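Local coordinates for protein probable threonyl-tRNA synthetase 1 (Aeropyrum pernix, PDB 3A32) that probably catalyses the ATP-dependent attachment of threonine to tRNA(Thr), by way of Thr-AMP, as a zinc-binding class II synthetase that lacks a domain for editing mischarged seryl-tRNA, at residues M265-S270 / K274-G279; L192-V197 / F418-M423; D11-L16 / V323-R328. All coordinates share one frame; numbering follows the deposited sequence.

Contact 1. Residues M265-S270 / K274-G279; sequences MMVEES and KEWQMG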
loop_
_atom_site.group_PDB
_atom_site.type_symbol
_atom_site.label_atom_id
_atom_site.label_comp_id
_atom_site.label_asym_id
_atom_site.label_seq_id
_atom_site.Cartn_x
_atom_site.Cartn_y
_atom_site.Cartn_z
ATOM N N MET A 265 -10.406 -24.578 3.291
ATOM C CA MET A 265 -11.809 -24.421 3.614
ATOM C C MET A 265 -12.643 -25.426 2.817
ATOM O O MET A 265 -12.438 -25.584 1.616
ATOM C CB MET A 265 -12.268 -22.996 3.298
ATOM C CG MET A 265 -13.716 -22.769 3.645
ATOM S SD MET A 265 -14.014 -21.052 4.042
ATOM C CE MET A 265 -13.124 -20.889 5.612
ATOM N N MET A 266 -13.576 -26.075 3.490
ATOM C CA MET A 266 -14.579 -26.935 2.870
ATOM C C MET A 266 -15.858 -26.175 2.555
ATOM O O MET A 266 -16.485 -25.594 3.451
ATOM C CB MET A 266 -14.901 -28.130 3.761
ATOM C CG MET A 266 -13.687 -28.967 4.075
ATOM S SD MET A 266 -12.769 -29.508 2.588
ATOM C CE MET A 266 -14.097 -30.431 1.736
ATOM N N VAL A 267 -16.233 -26.171 1.270
ATOM C CA VAL A 267 -17.437 -25.493 0.844
ATOM C C VAL A 267 -18.412 -26.468 0.169
ATOM O O VAL A 267 -18.039 -27.553 -0.272
ATOM C CB VAL A 267 -17.149 -24.219 -0.036
ATOM C CG1 VAL A 267 -16.100 -23.315 0.605
ATOM C CG2 VAL A 267 -16.722 -24.575 -1.442
ATOM N N GLU A 268 -19.670 -26.059 0.098
ATOM C CA GLU A 268 -20.724 -26.846 -0.558
ATOM C C GLU A 268 -21.421 -26.029 -1.676
ATOM O O GLU A 268 -21.702 -24.856 -1.487
ATOM C CB GLU A 268 -21.716 -27.342 0.509
ATOM C CG GLU A 268 -22.792 -28.293 0.009
ATOM C CD GLU A 268 -23.462 -29.100 1.126
ATOM O OE1 GLU A 268 -22.746 -29.600 2.035
ATOM O OE2 GLU A 268 -24.715 -29.254 1.073
ATOM N N GLU A 269 -21.658 -26.637 -2.840
ATOM C CA GLU A 269 -22.494 -26.040 -3.902
ATOM C C GLU A 269 -23.996 -25.837 -3.427
ATOM O O GLU A 269 -24.304 -24.784 -2.794
ATOM C CB GLU A 269 -22.365 -26.855 -5.181
ATOM N N SER A 270 -24.978 -26.692 -3.758
ATOM C CA SER A 270 -25.323 -27.199 -5.090
ATOM C C SER A 270 -25.316 -28.721 -5.381
ATOM O O SER A 270 -25.220 -29.112 -6.550
ATOM C CB SER A 270 -24.750 -26.302 -6.227
ATOM O OG SER A 270 -24.906 -26.891 -7.509
ATOM N N LYS A 274 -16.554 -29.372 -1.732
ATOM C CA LYS A 274 -15.393 -28.919 -2.558
ATOM C C LYS A 274 -14.312 -28.320 -1.630
ATOM O O LYS A 274 -14.631 -27.677 -0.635
ATOM C CB LYS A 274 -15.772 -27.819 -3.595
ATOM C CG LYS A 274 -16.886 -28.145 -4.604
ATOM C CD LYS A 274 -17.421 -26.879 -5.457
ATOM C CE LYS A 274 -17.145 -27.001 -7.052
ATOM N NZ LYS A 274 -18.139 -27.848 -7.984
ATOM N N GLU A 275 -13.036 -28.531 -1.945
ATOM C CA GLU A 275 -11.976 -27.853 -1.174
ATOM C C GLU A 275 -11.679 -26.506 -1.784
ATOM O O GLU A 275 -11.712 -26.359 -3.008
ATOM C CB GLU A 275 -10.695 -28.641 -1.157
ATOM C CG GLU A 275 -10.806 -29.996 -0.517
ATOM C CD GLU A 275 -9.452 -30.639 -0.370
ATOM O OE1 GLU A 275 -8.422 -30.009 -0.761
ATOM O OE2 GLU A 275 -9.429 -31.780 0.148
ATOM N N TRP A 276 -11.417 -25.531 -0.920
ATOM C CA TRP A 276 -10.928 -24.223 -1.328
ATOM C C TRP A 276 -9.578 -24.050 -0.623
ATOM O O TRP A 276 -9.555 -23.704 0.568
ATOM C CB TRP A 276 -11.924 -23.115 -0.905
ATOM C CG TRP A 276 -11.448 -21.696 -1.077
ATOM C CD1 TRP A 276 -10.247 -21.260 -1.614
ATOM C CD2 TRP A 276 -12.188 -20.510 -0.753
ATOM N NE1 TRP A 276 -10.185 -19.871 -1.605
ATOM C CE2 TRP A 276 -11.377 -19.386 -1.117
ATOM C CE3 TRP A 276 -13.466 -20.283 -0.181
ATOM C CZ2 TRP A 276 -11.794 -18.064 -0.918
ATOM C CZ3 TRP A 276 -13.878 -18.976 0.020
ATOM C CH2 TRP A 276 -13.036 -17.874 -0.339
ATOM N N GLN A 277 -8.476 -24.295 -1.339
ATOM C CA GLN A 277 -7.152 -24.184 -0.748
ATOM C C GLN A 277 -6.746 -22.723 -0.605
ATOM O O GLN A 277 -6.938 -21.897 -1.521
ATOM C CB GLN A 277 -6.071 -24.956 -1.543
ATOM C CG GLN A 277 -4.782 -25.242 -0.681
ATOM C CD GLN A 277 -3.888 -26.281 -1.280
ATOM O OE1 GLN A 277 -2.885 -25.932 -1.880
ATOM N NE2 GLN A 277 -4.237 -27.589 -1.131
ATOM N N MET A 278 -6.195 -22.411 0.561
ATOM C CA MET A 278 -5.789 -21.037 0.887
ATOM C C MET A 278 -4.259 -20.968 1.067
ATOM O O MET A 278 -3.530 -21.425 0.154
ATOM C CB MET A 278 -6.567 -20.530 2.104
ATOM C CG MET A 278 -8.017 -20.418 1.752
ATOM S SD MET A 278 -9.091 -20.047 3.125
ATOM C CE MET A 278 -10.636 -19.868 2.283
ATOM N N GLY A 279 -3.784 -20.461 2.214
ATOM C CA GLY A 279 -2.343 -20.295 2.425
ATOM C C GLY A 279 -1.676 -21.614 2.830
ATOM O O GLY A 279 -2.327 -22.661 2.829
#
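Met265, Met278 and Trp276 show how a beta hairpin can carry a shaped apolar surface on one face. The methyl CE of Met278 lies over the centre of the Trp276 indole, 3.4 Å above its plane, and fills the hollow between that ring and Met265, whose CB it meets at 3.7 Å. The Met278 chain can reach that far because it runs extended beyond CG. Met265 adds its sulfur as a second bump: SD sits 5.2 Å from the centroid of the six-membered ring of Trp276, an oblique Met-aromatic contact 45° off the ring normal. At the edge of the indole, near its plane, Val267 CG1 approaches Trp276 CE3 at 4.1 Å, while the other branch, CG2, rests against CB of Lys274.

On the reverse face Met266 folds back on itself. The bend at chi2 (-53°) turns its SD toward Glu275 CG, 3.7 Å away, the two side chains lying alongside and pointing the same way; a second bend, at chi3, leaves Met266 CE 3.7 Å from Lys274 O. The Glu275 carboxylate goes on to salt bridges with Arg205 and Lys203.

Between the two faces the antiparallel backbones are joined by four hydrogen bonds, two each from the pairs Met265 with Trp276 and Val267 with Lys274, with Met266 and Glu275 as the non-hydrogen-bonded pair between them.

The hairpin belongs to the large sheet of the class II catalytic core. Helix 317-327 packs on the Trp276 face through Phe320, Val323 and Tyr324, helix 174-191 adds Leu189, and strand 202-207 borders strand 260-268.

Contact 2. Residues L192-V197 / F418-M423; sequences LFKLGV and FDLESM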
loop_
_atom_site.group_PDB
_atom_site.type_symbol
_atom_site.label_atom_id
_atom_site.label_comp_id
_atom_site.label_asym_id
_atom_site.label_seq_id
_atom_site.Cartn_x
_atom_site.Cartn_y
_atom_site.Cartn_z
ATOM N N LEU A 192 -12.164 -10.406 8.536
ATOM C CA LEU A 192 -12.061 -9.600 7.323
ATOM C C LEU A 192 -13.038 -10.109 6.302
ATOM O O LEU A 192 -13.764 -9.325 5.658
ATOM C CB LEU A 192 -10.632 -9.571 6.760
ATOM C CG LEU A 192 -10.405 -8.762 5.492
ATOM C CD1 LEU A 192 -10.767 -7.282 5.685
ATOM C CD2 LEU A 192 -8.960 -8.908 5.058
ATOM N N PHE A 193 -13.093 -11.425 6.169
ATOM C CA PHE A 193 -13.928 -12.022 5.135
ATOM C C PHE A 193 -15.278 -12.567 5.627
ATOM O O PHE A 193 -16.126 -12.930 4.806
ATOM C CB PHE A 193 -13.115 -13.018 4.282
ATOM C CG PHE A 193 -12.036 -12.336 3.438
ATOM C CD1 PHE A 193 -12.389 -11.541 2.338
ATOM C CD2 PHE A 193 -10.695 -12.425 3.775
ATOM C CE1 PHE A 193 -11.412 -10.865 1.524
ATOM C CE2 PHE A 193 -9.727 -11.759 2.985
ATOM C CZ PHE A 193 -10.102 -10.973 1.838
ATOM N N LYS A 194 -15.503 -12.617 6.940
ATOM C CA LYS A 194 -16.751 -13.232 7.477
ATOM C C LYS A 194 -16.985 -14.677 7.051
ATOM O O LYS A 194 -18.132 -15.083 6.760
ATOM C CB LYS A 194 -17.964 -12.386 7.071
ATOM C CG LYS A 194 -17.808 -10.905 7.428
ATOM C CD LYS A 194 -17.694 -10.751 8.970
ATOM C CE LYS A 194 -18.997 -11.250 9.630
ATOM N NZ LYS A 194 -19.038 -10.877 11.064
ATOM N N LEU A 195 -15.907 -15.463 6.995
ATOM C CA LEU A 195 -15.996 -16.873 6.649
ATOM C C LEU A 195 -15.759 -17.686 7.911
ATOM O O LEU A 195 -14.680 -17.642 8.477
ATOM C CB LEU A 195 -14.939 -17.242 5.612
ATOM C CG LEU A 195 -15.044 -16.658 4.188
ATOM C CD1 LEU A 195 -13.777 -16.928 3.405
ATOM C CD2 LEU A 195 -16.249 -17.176 3.455
ATOM N N GLY A 196 -16.743 -18.428 8.358
ATOM C CA GLY A 196 -16.598 -19.289 9.525
ATOM C C GLY A 196 -15.556 -20.388 9.406
ATOM O O GLY A 196 -15.495 -21.146 8.406
ATOM N N VAL A 197 -14.723 -20.480 10.436
ATOM C CA VAL A 197 -13.689 -21.498 10.448
ATOM C C VAL A 197 -14.034 -22.418 11.610
ATOM O O VAL A 197 -13.891 -22.029 12.761
ATOM C CB VAL A 197 -12.281 -20.889 10.637
ATOM C CG1 VAL A 197 -11.248 -21.986 10.788
ATOM C CG2 VAL A 197 -11.933 -19.980 9.446
ATOM N N PHE A 418 -26.501 -5.992 3.710
ATOM C CA PHE A 418 -26.546 -7.307 3.114
ATOM C C PHE A 418 -25.888 -8.247 4.096
ATOM O O PHE A 418 -24.746 -8.025 4.521
ATOM C CB PHE A 418 -25.829 -7.366 1.759
ATOM C CG PHE A 418 -25.988 -8.679 1.113
ATOM C CD1 PHE A 418 -27.150 -8.957 0.314
ATOM C CD2 PHE A 418 -25.062 -9.714 1.389
ATOM C CE1 PHE A 418 -27.364 -10.245 -0.241
ATOM C CE2 PHE A 418 -25.263 -11.017 0.853
ATOM C CZ PHE A 418 -26.401 -11.285 0.015
ATOM N N ASP A 419 -26.596 -9.298 4.450
ATOM C CA ASP A 419 -26.153 -10.253 5.459
ATOM C C ASP A 419 -25.410 -11.403 4.803
ATOM O O ASP A 419 -26.006 -12.192 4.085
ATOM C CB ASP A 419 -27.371 -10.830 6.162
ATOM C CG ASP A 419 -27.025 -11.386 7.511
ATOM O OD1 ASP A 419 -26.562 -10.559 8.348
ATOM O OD2 ASP A 419 -27.184 -12.620 7.730
ATOM N N LEU A 420 -24.110 -11.488 5.044
ATOM C CA LEU A 420 -23.271 -12.439 4.281
ATOM C C LEU A 420 -23.568 -13.894 4.600
ATOM O O LEU A 420 -23.480 -14.722 3.718
ATOM C CB LEU A 420 -21.782 -12.142 4.427
ATOM C CG LEU A 420 -21.308 -10.765 3.950
ATOM C CD1 LEU A 420 -19.841 -10.596 4.353
ATOM C CD2 LEU A 420 -21.547 -10.557 2.411
ATOM N N GLU A 421 -23.907 -14.201 5.852
ATOM C CA GLU A 421 -24.284 -15.589 6.245
ATOM C C GLU A 421 -25.560 -16.055 5.551
ATOM O O GLU A 421 -25.523 -17.008 4.762
ATOM C CB GLU A 421 -24.383 -15.788 7.780
ATOM C CG GLU A 421 -23.198 -15.237 8.623
ATOM C CD GLU A 421 -21.775 -15.659 8.107
ATOM O OE1 GLU A 421 -21.525 -16.897 7.901
ATOM O OE2 GLU A 421 -20.916 -14.726 7.948
ATOM N N SER A 422 -26.672 -15.366 5.797
ATOM C CA SER A 422 -27.942 -15.712 5.145
ATOM C C SER A 422 -27.977 -15.360 3.646
ATOM O O SER A 422 -28.827 -15.891 2.893
ATOM C CB SER A 422 -29.120 -15.060 5.893
ATOM O OG SER A 422 -29.109 -13.634 5.761
ATOM N N MET A 423 -27.037 -14.501 3.190
ATOM C CA MET A 423 -27.014 -14.045 1.786
ATOM C C MET A 423 -28.326 -13.359 1.414
ATOM O O MET A 423 -28.861 -13.597 0.353
ATOM C CB MET A 423 -26.740 -15.203 0.800
ATOM C CG MET A 423 -25.310 -15.801 0.887
ATOM S SD MET A 423 -24.017 -14.693 0.316
ATOM C CE MET A 423 -24.491 -14.502 -1.418
#
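This is a small interdomain contact, in which a loop of the class II catalytic core meets a turn of the anticodon-binding domain. Lys194 stands in the loop between helix 174-191 and strand 202-207, where the chain leaves the helix with positive phi. Leu420 and Glu421 occupy the turn between strands 412-419 and 424-431. With only 149 Å² buried, the two segments touch rather than interlock.

The apolar part is made by one branch of a leucine. CD1 of Leu420 reaches the aliphatic start of Lys194, 3.7 Å from CG and 3.8 Å from CB, and the two side chains cross at about a right angle. Lys194 is bent at both chi2 and chi3 (-63° each), which carries its amino group away from the leucine. Its NZ remains 5.3 Å from Glu421 OE2, so opposite charges lie near each other without forming a salt bridge. A sulfate, probably from the crystallisation liquor, is a weak, long-range partner of the same amino group.

Arg328 of the catalytic core links the two sides. It donates to the carbonyls of Phe193 and Lys194 and forms a long, weak ion pair with Glu421, and its positive charge probably eases the approach of Glu421 OE2 to Lys194 O. The turn has its own polar support, since Ser422 OG donates to Asp419 OD2 at 2.9 Å, meeting it on the anti side of the carboxylate. At the boundary itself, Glu421 bends at chi2 (-49°) and brings OE2 to 3.0 Å from Lys194 O, two acceptors with no hydrogen bond between them.

Contact 3. Residues D11-L16 / V323-R328; sequences DYAYEL and VYLEHR. With SO4 (sulfate ion), chain B.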
loop_
_atom_site.group_PDB
_atom_site.type_symbol
_atom_site.label_atom_id
_atom_site.label_comp_id
_atom_site.label_asym_id
_atom_site.label_seq_id
_atom_site.Cartn_x
_atom_site.Cartn_y
_atom_site.Cartn_z
ATOM N N ASP A 11 -17.032 -12.394 -14.201
ATOM C CA ASP A 11 -18.281 -11.640 -14.328
ATOM C C ASP A 11 -18.501 -10.687 -13.145
ATOM O O ASP A 11 -18.778 -9.509 -13.333
ATOM C CB ASP A 11 -19.470 -12.629 -14.399
ATOM C CG ASP A 11 -19.424 -13.495 -15.661
ATOM O OD1 ASP A 11 -19.212 -12.921 -16.749
ATOM O OD2 ASP A 11 -19.596 -14.717 -15.568
ATOM N N TYR A 12 -18.414 -11.218 -11.933
ATOM C CA TYR A 12 -18.484 -10.386 -10.731
ATOM C C TYR A 12 -17.412 -9.310 -10.699
ATOM O O TYR A 12 -17.738 -8.157 -10.430
ATOM C CB TYR A 12 -18.367 -11.253 -9.474
ATOM C CG TYR A 12 -19.535 -12.170 -9.277
ATOM C CD1 TYR A 12 -20.834 -11.658 -9.105
ATOM C CD2 TYR A 12 -19.365 -13.535 -9.316
ATOM C CE1 TYR A 12 -21.901 -12.483 -8.925
ATOM C CE2 TYR A 12 -20.460 -14.403 -9.168
ATOM C CZ TYR A 12 -21.707 -13.856 -8.952
ATOM O OH TYR A 12 -22.757 -14.690 -8.755
ATOM N N ALA A 13 -16.149 -9.671 -10.987
ATOM C CA ALA A 13 -15.078 -8.675 -10.910
ATOM C C ALA A 13 -15.362 -7.501 -11.866
ATOM O O ALA A 13 -15.025 -6.376 -11.560
ATOM C CB ALA A 13 -13.684 -9.307 -11.197
ATOM N N TYR A 14 -15.926 -7.795 -13.035
ATOM C CA TYR A 14 -16.229 -6.808 -14.075
ATOM C C TYR A 14 -17.444 -5.973 -13.651
ATOM O O TYR A 14 -17.422 -4.723 -13.740
ATOM C CB TYR A 14 -16.486 -7.532 -15.419
ATOM C CG TYR A 14 -17.239 -6.709 -16.452
ATOM C CD1 TYR A 14 -16.594 -5.733 -17.196
ATOM C CD2 TYR A 14 -18.612 -6.888 -16.648
ATOM C CE1 TYR A 14 -17.281 -4.946 -18.130
ATOM C CE2 TYR A 14 -19.342 -6.092 -17.575
ATOM C CZ TYR A 14 -18.646 -5.126 -18.325
ATOM O OH TYR A 14 -19.323 -4.345 -19.255
ATOM N N GLU A 15 -18.506 -6.661 -13.184
ATOM C CA GLU A 15 -19.735 -5.978 -12.752
ATOM C C GLU A 15 -19.529 -5.059 -11.537
ATOM O O GLU A 15 -20.121 -3.974 -11.459
ATOM C CB GLU A 15 -20.848 -6.986 -12.492
ATOM C CG GLU A 15 -21.270 -7.862 -13.724
ATOM C CD GLU A 15 -22.261 -8.993 -13.344
ATOM O OE1 GLU A 15 -22.443 -9.325 -12.123
ATOM O OE2 GLU A 15 -22.895 -9.538 -14.276
ATOM N N LEU A 16 -18.680 -5.481 -10.598
ATOM C CA LEU A 16 -18.356 -4.665 -9.432
ATOM C C LEU A 16 -17.296 -3.617 -9.772
ATOM O O LEU A 16 -16.893 -2.814 -8.886
ATOM C CB LEU A 16 -17.790 -5.549 -8.315
ATOM C CG LEU A 16 -18.765 -6.559 -7.704
ATOM C CD1 LEU A 16 -18.019 -7.607 -6.924
ATOM C CD2 LEU A 16 -19.819 -5.804 -6.844
ATOM N N VAL A 323 -11.976 -16.726 -5.910
ATOM C CA VAL A 323 -12.759 -17.806 -5.350
ATOM C C VAL A 323 -13.764 -17.235 -4.384
ATOM O O VAL A 323 -14.916 -17.702 -4.399
ATOM C CB VAL A 323 -11.906 -18.829 -4.635
ATOM C CG1 VAL A 323 -12.837 -19.992 -4.067
ATOM C CG2 VAL A 323 -10.854 -19.407 -5.598
ATOM N N TYR A 324 -13.354 -16.222 -3.578
ATOM C CA TYR A 324 -14.297 -15.494 -2.727
ATOM C C TYR A 324 -15.503 -14.945 -3.531
ATOM O O TYR A 324 -16.642 -15.094 -3.144
ATOM C CB TYR A 324 -13.614 -14.341 -1.925
ATOM C CG TYR A 324 -14.619 -13.666 -1.038
ATOM C CD1 TYR A 324 -14.795 -14.062 0.322
ATOM C CD2 TYR A 324 -15.448 -12.668 -1.552
ATOM C CE1 TYR A 324 -15.766 -13.459 1.121
ATOM C CE2 TYR A 324 -16.413 -12.056 -0.765
ATOM C CZ TYR A 324 -16.576 -12.456 0.571
ATOM O OH TYR A 324 -17.577 -11.853 1.301
ATOM N N LEU A 325 -15.242 -14.286 -4.647
ATOM C CA LEU A 325 -16.337 -13.692 -5.421
ATOM C C LEU A 325 -17.336 -14.776 -5.876
ATOM O O LEU A 325 -18.517 -14.513 -5.918
ATOM C CB LEU A 325 -15.815 -12.866 -6.623
ATOM C CG LEU A 325 -15.093 -11.564 -6.267
ATOM C CD1 LEU A 325 -14.292 -11.042 -7.504
ATOM C CD2 LEU A 325 -16.111 -10.510 -5.732
ATOM N N GLU A 326 -16.853 -15.968 -6.201
ATOM C CA GLU A 326 -17.733 -17.074 -6.531
ATOM C C GLU A 326 -18.490 -17.638 -5.344
ATOM O O GLU A 326 -19.718 -17.679 -5.382
ATOM C CB GLU A 326 -17.010 -18.134 -7.371
ATOM C CG GLU A 326 -16.698 -17.592 -8.819
ATOM C CD GLU A 326 -15.751 -18.525 -9.610
ATOM O OE1 GLU A 326 -15.549 -19.633 -9.104
ATOM O OE2 GLU A 326 -15.198 -18.152 -10.698
ATOM N N HIS A 327 -17.790 -17.986 -4.259
ATOM C CA HIS A 327 -18.439 -18.509 -3.062
ATOM C C HIS A 327 -19.516 -17.545 -2.521
ATOM O O HIS A 327 -20.554 -17.997 -2.039
ATOM C CB HIS A 327 -17.387 -18.833 -1.991
ATOM C CG HIS A 327 -17.947 -19.386 -0.714
ATOM N ND1 HIS A 327 -18.539 -20.629 -0.633
ATOM C CD2 HIS A 327 -17.981 -18.872 0.538
ATOM C CE1 HIS A 327 -18.937 -20.841 0.605
ATOM N NE2 HIS A 327 -18.618 -19.786 1.332
ATOM N N ARG A 328 -19.279 -16.234 -2.636
ATOM C CA ARG A 328 -20.213 -15.217 -2.105
ATOM C C ARG A 328 -20.984 -14.436 -3.152
ATOM O O ARG A 328 -21.585 -13.436 -2.847
ATOM C CB ARG A 328 -19.502 -14.258 -1.171
ATOM C CG ARG A 328 -19.213 -14.906 0.184
ATOM C CD ARG A 328 -20.276 -14.491 1.199
ATOM N NE ARG A 328 -20.225 -15.288 2.434
ATOM C CZ ARG A 328 -19.457 -15.003 3.483
ATOM N NH1 ARG A 328 -18.636 -13.939 3.425
ATOM N NH2 ARG A 328 -19.467 -15.806 4.580
HETATM S S SO4 B . -26.504 -12.298 -9.201
HETATM O O1 SO4 B . -27.450 -11.554 -8.352
HETATM O O2 SO4 B . -25.625 -13.302 -8.597
HETATM O O3 SO4 B . -27.392 -13.038 -10.072
HETATM O O4 SO4 B . -25.669 -11.325 -9.905
#
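Tyr12 and Leu325 are the nearest backbone neighbours where two helices pack: helix 9-15, close to the N-terminus, rests on the last turn of helix 317-327 of the class II catalytic core. The contact is buried, and no hydrogen bond joins segments 11-16 and 323-328.

Apolar packing comes first. Leu325 points toward the N-terminal helix and divides its two methyls between two neighbours. CD1 meets Ala13 CB at 4.1 Å, and CD2 meets Leu16 CD1 at 3.7 Å, the two leucines sliding past each other in opposite directions. Nearer the backbone, Leu325 CB also faces Tyr12 CB at 4.2 Å.

Polar atoms take part as well. The Leu325 carbonyl lies against the Tyr12 ring, Leu325 O being 3.6 Å from Tyr12 CD2 in an oblique approach. Just past the end of helix 317-327, Arg328 NH1 donates back to Tyr324 OH at 3.2 Å, with the hydroxyl lying in the guanidinium plane. Just outside the segments, His9 is hydrogen-bonded to Glu326, tying the same two helices.

The remaining interaction is with a sulfate, probably from the crystallisation liquor, which Lys7 and Lys396 also bind. With CG of Tyr12 beside its backbone N (chi1 -67°), the ring extends past Leu325 O to this anion, where Tyr12 OH donates to sulfate O2 at 3.2 Å, the oxygen lying in the plane of the ring at its edge.

The three contacts sit 15 to 16 Å apart, centre to centre, around the end of helix 317-327. Contact 1 lies on the core sheet, against that helix, where Trp276 packs on Val323 and Tyr324; contact 3 places the N-terminal helix on the helix itself. Contact 2 joins the core to the anticodon-binding domain, and Arg328, at the end of the helix of contact 3, also serves its loop. Contact 1 is a local hairpin whose sequence falls within the spans bridged by the other two, while contacts 2 and 3 alternate along the chain. N-terminal helix, catalytic sheet and anticodon-binding domain thus converge on one helix end.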